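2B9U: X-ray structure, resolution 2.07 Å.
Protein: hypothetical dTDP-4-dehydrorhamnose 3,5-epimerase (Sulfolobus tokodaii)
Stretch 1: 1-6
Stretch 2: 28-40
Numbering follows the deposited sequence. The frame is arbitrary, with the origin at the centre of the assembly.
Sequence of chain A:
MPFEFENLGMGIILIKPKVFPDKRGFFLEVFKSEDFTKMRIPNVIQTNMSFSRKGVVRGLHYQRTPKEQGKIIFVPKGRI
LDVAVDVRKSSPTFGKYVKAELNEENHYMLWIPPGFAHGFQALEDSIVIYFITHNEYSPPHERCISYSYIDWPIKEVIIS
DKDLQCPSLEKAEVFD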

# COMPACT_ATOMS: atom_id res chain seq x y z
N MET A 1 4.27 6.91 -19.31
CA MET A 1 5.49 6.35 -18.62
C MET A 1 5.78 6.72 -17.12
O MET A 1 6.94 6.86 -16.74
CB MET A 1 6.75 6.52 -19.50
CG MET A 1 7.44 7.90 -19.46
SD MET A 1 8.74 8.08 -20.74
CE MET A 1 10.25 7.59 -19.89
N PRO A 2 4.74 6.89 -16.27
CA PRO A 2 5.04 6.60 -14.85
C PRO A 2 5.14 5.08 -14.62
O PRO A 2 5.74 4.63 -13.63
CB PRO A 2 3.82 7.17 -14.11
CG PRO A 2 3.09 8.01 -15.13
CD PRO A 2 3.37 7.38 -16.45
N PHE A 3 4.56 4.31 -15.53
CA PHE A 3 4.59 2.85 -15.49
C PHE A 3 4.87 2.25 -16.87
O PHE A 3 4.56 2.85 -17.90
CB PHE A 3 3.26 2.29 -14.96
CG PHE A 3 2.83 2.88 -13.64
CD1 PHE A 3 3.26 2.32 -12.44
CD2 PHE A 3 1.98 3.98 -13.61
CE1 PHE A 3 2.86 2.84 -11.22
CE2 PHE A 3 1.56 4.53 -12.38
CZ PHE A 3 2.00 3.95 -11.18
N GLU A 4 5.44 1.05 -16.86
CA GLU A 4 5.48 0.18 -18.03
C GLU A 4 4.72 -1.10 -17.71
O GLU A 4 4.90 -1.68 -16.65
CB GLU A 4 6.93 -0.13 -18.41
CG GLU A 4 7.63 1.06 -19.03
CD GLU A 4 8.84 0.68 -19.87
OE1 GLU A 4 9.37 -0.44 -19.72
OE2 GLU A 4 9.27 1.54 -20.68
N PHE A 5 3.88 -1.53 -18.66
CA PHE A 5 3.04 -2.71 -18.51
C PHE A 5 3.46 -3.81 -19.49
O PHE A 5 3.60 -3.56 -20.68
CB PHE A 5 1.57 -2.34 -18.74
CG PHE A 5 1.06 -1.26 -17.82
CD1 PHE A 5 1.21 0.09 -18.15
CD2 PHE A 5 0.41 -1.59 -16.63
CE1 PHE A 5 0.73 1.09 -17.30
CE2 PHE A 5 -0.09 -0.59 -15.78
CZ PHE A 5 0.09 0.75 -16.12
N GLU A 6 3.68 -5.02 -18.96
CA GLU A 6 4.00 -6.20 -19.77
C GLU A 6 2.98 -7.32 -19.58
O GLU A 6 2.74 -7.76 -18.45
CB GLU A 6 5.40 -6.72 -19.45
CG GLU A 6 6.42 -5.60 -19.23
CD GLU A 6 7.88 -6.06 -19.28
OE1 GLU A 6 8.16 -7.24 -18.98
OE2 GLU A 6 8.74 -5.21 -19.62
N LEU A 28 8.72 6.47 -5.19
CA LEU A 28 7.97 6.02 -6.35
C LEU A 28 6.48 6.13 -6.15
O LEU A 28 5.95 5.95 -5.04
CB LEU A 28 8.30 4.55 -6.69
CG LEU A 28 8.02 3.45 -5.67
CD1 LEU A 28 7.58 2.22 -6.42
CD2 LEU A 28 9.27 3.15 -4.80
N GLU A 29 5.81 6.37 -7.28
CA GLU A 29 4.38 6.14 -7.39
C GLU A 29 4.17 4.65 -7.64
O GLU A 29 4.67 4.10 -8.63
CB GLU A 29 3.75 7.01 -8.49
CG GLU A 29 4.02 8.49 -8.27
CD GLU A 29 3.49 9.41 -9.37
OE1 GLU A 29 3.64 9.09 -10.57
OE2 GLU A 29 2.93 10.47 -9.03
N VAL A 30 3.43 4.01 -6.75
CA VAL A 30 3.17 2.59 -6.83
C VAL A 30 1.96 2.31 -7.75
O VAL A 30 2.03 1.45 -8.61
CB VAL A 30 3.00 1.97 -5.42
CG1 VAL A 30 2.72 0.47 -5.50
CG2 VAL A 30 4.23 2.28 -4.54
N PHE A 31 0.87 3.05 -7.56
CA PHE A 31 -0.36 2.85 -8.29
C PHE A 31 -0.99 4.22 -8.53
O PHE A 31 -0.94 5.08 -7.65
CB PHE A 31 -1.29 1.93 -7.49
CG PHE A 31 -2.74 2.14 -7.76
CD1 PHE A 31 -3.35 1.54 -8.85
CD2 PHE A 31 -3.51 2.95 -6.93
CE1 PHE A 31 -4.69 1.73 -9.11
CE2 PHE A 31 -4.85 3.13 -7.17
CZ PHE A 31 -5.44 2.53 -8.27
N LYS A 32 -1.57 4.41 -9.73
CA LYS A 32 -2.34 5.63 -10.06
C LYS A 32 -3.58 5.26 -10.86
O LYS A 32 -3.48 4.62 -11.91
CB LYS A 32 -1.53 6.64 -10.88
CG LYS A 32 -0.30 7.20 -10.20
CD LYS A 32 0.48 8.10 -11.14
CE LYS A 32 -0.11 9.49 -11.24
NZ LYS A 32 0.91 10.42 -11.84
N SER A 33 -4.73 5.67 -10.35
CA SER A 33 -6.03 5.27 -10.89
C SER A 33 -6.12 5.42 -12.42
O SER A 33 -6.50 4.48 -13.11
CB SER A 33 -7.15 6.07 -10.21
OG SER A 33 -8.40 5.79 -10.82
N GLU A 34 -5.74 6.59 -12.92
CA GLU A 34 -5.84 6.91 -14.34
C GLU A 34 -5.00 5.98 -15.22
O GLU A 34 -5.50 5.46 -16.21
CB GLU A 34 -5.42 8.36 -14.56
CG GLU A 34 -5.45 8.82 -16.02
CD GLU A 34 -5.64 10.32 -16.14
OE1 GLU A 34 -4.93 10.95 -16.95
OE2 GLU A 34 -6.51 10.85 -15.41
N ASP A 35 -3.74 5.79 -14.85
CA ASP A 35 -2.84 4.93 -15.60
C ASP A 35 -3.29 3.46 -15.60
O ASP A 35 -3.21 2.77 -16.63
CB ASP A 35 -1.42 5.06 -15.04
CG ASP A 35 -0.82 6.45 -15.27
OD1 ASP A 35 -0.98 7.01 -16.37
OD2 ASP A 35 -0.16 6.98 -14.35
N PHE A 36 -3.78 3.00 -14.45
CA PHE A 36 -4.16 1.61 -14.30
C PHE A 36 -5.49 1.31 -14.98
O PHE A 36 -5.68 0.21 -15.50
CB PHE A 36 -4.21 1.19 -12.81
CG PHE A 36 -2.86 0.82 -12.22
CD1 PHE A 36 -1.76 1.66 -12.36
CD2 PHE A 36 -2.73 -0.35 -11.48
CE1 PHE A 36 -0.51 1.32 -11.78
CE2 PHE A 36 -1.50 -0.70 -10.90
CZ PHE A 36 -0.39 0.14 -11.05
N THR A 37 -6.41 2.28 -14.95
CA THR A 37 -7.71 2.17 -15.63
C THR A 37 -7.55 2.03 -17.15
O THR A 37 -8.22 1.21 -17.77
CB THR A 37 -8.63 3.36 -15.28
OG1 THR A 37 -8.74 3.48 -13.85
CG2 THR A 37 -10.04 3.16 -15.87
N LYS A 38 -6.64 2.82 -17.74
CA LYS A 38 -6.27 2.70 -19.17
C LYS A 38 -5.88 1.28 -19.53
O LYS A 38 -5.99 0.86 -20.69
CB LYS A 38 -5.08 3.58 -19.50
CG LYS A 38 -5.35 4.77 -20.39
CD LYS A 38 -5.15 6.07 -19.63
CE LYS A 38 -5.30 7.28 -20.54
NZ LYS A 38 -4.76 8.50 -19.88
N MET A 39 -5.37 0.55 -18.53
CA MET A 39 -4.91 -0.82 -18.71
C MET A 39 -5.95 -1.84 -18.27
O MET A 39 -5.67 -3.03 -18.20
CB MET A 39 -3.57 -1.04 -18.01
CG MET A 39 -2.45 -0.19 -18.60
SD MET A 39 -2.16 -0.56 -20.35
CE MET A 39 -1.03 0.77 -20.80
N ARG A 40 -7.16 -1.35 -17.98
CA ARG A 40 -8.33 -2.18 -17.63
C ARG A 40 -8.28 -2.75 -16.20
O ARG A 40 -9.01 -3.69 -15.88
CB ARG A 40 -8.56 -3.28 -18.68
CG ARG A 40 -9.19 -2.78 -19.99
CD ARG A 40 -8.68 -3.53 -21.24
NE ARG A 40 -7.61 -2.77 -21.88
CZ ARG A 40 -6.30 -3.02 -21.77
NH1 ARG A 40 -5.85 -4.05 -21.06
NH2 ARG A 40 -5.45 -2.22 -22.39
O HOH W 1 5.62 5.02 -11.06

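No direct hydrogen bond joins the two stretches; aromatic packing and one bridging water hold them together. Strand 28-32 opens the contact at Glu29, whose CA-to-CB bond points toward stretch 1. Its carboxylate OE1 lies 4.0 Å from Pro2 CB, while its backbone O accepts a hydrogen bond from a water (2.8 Å from the water O) that also donates to Pro2 O, 2.6 Å away. The water thus links two carbonyls that, both being acceptors, could not bond to each other.

The CA-to-CB bonds of Val30 and Phe31 point away from stretch 1, and the two residues meet Phe3 through backbone: Phe3 CE1 is 3.1 Å from Val30 O, and Phe3 CZ is 3.9 Å from Phe31 CA. A flat ring suits such close packing against main chain. Lys32 lays its aliphatic stem beside the same ring, with CG 3.9 Å from Phe3 CE2, and its NZ forms a salt bridge with Glu29 OE1 at 3.3 Å, the hydrogen bond itself being weak.

Lys32 also occupies the N-cap position of the helix that follows. From its first turn, Asp35 points toward stretch 1, and its OD2 lies 3.6 Å from Phe3 CE2, near the ring plane, where the hydrogens carry slight positive charge; the same oxygen is 3.5 Å from Pro2 CG.

Phe36 starts sideways, but its ring reaches in to join two others. Its edge meets the face of Phe3 (CE1 to Phe3 CZ, 3.7 Å; planes at 85°), while its own face receives the edge of Phe5, with planes at 79°. Successive edge-to-face contacts let three rings pack without stacking.

Beyond the helix, Met39 covers a face of Phe5: CG sits 3.4 Å from the centroid of the Phe5 ring atoms, almost on the normal, and CE is 3.5 Å from Phe5 CD1. Methionine's flexible, polarizable chain readily follows an aromatic surface.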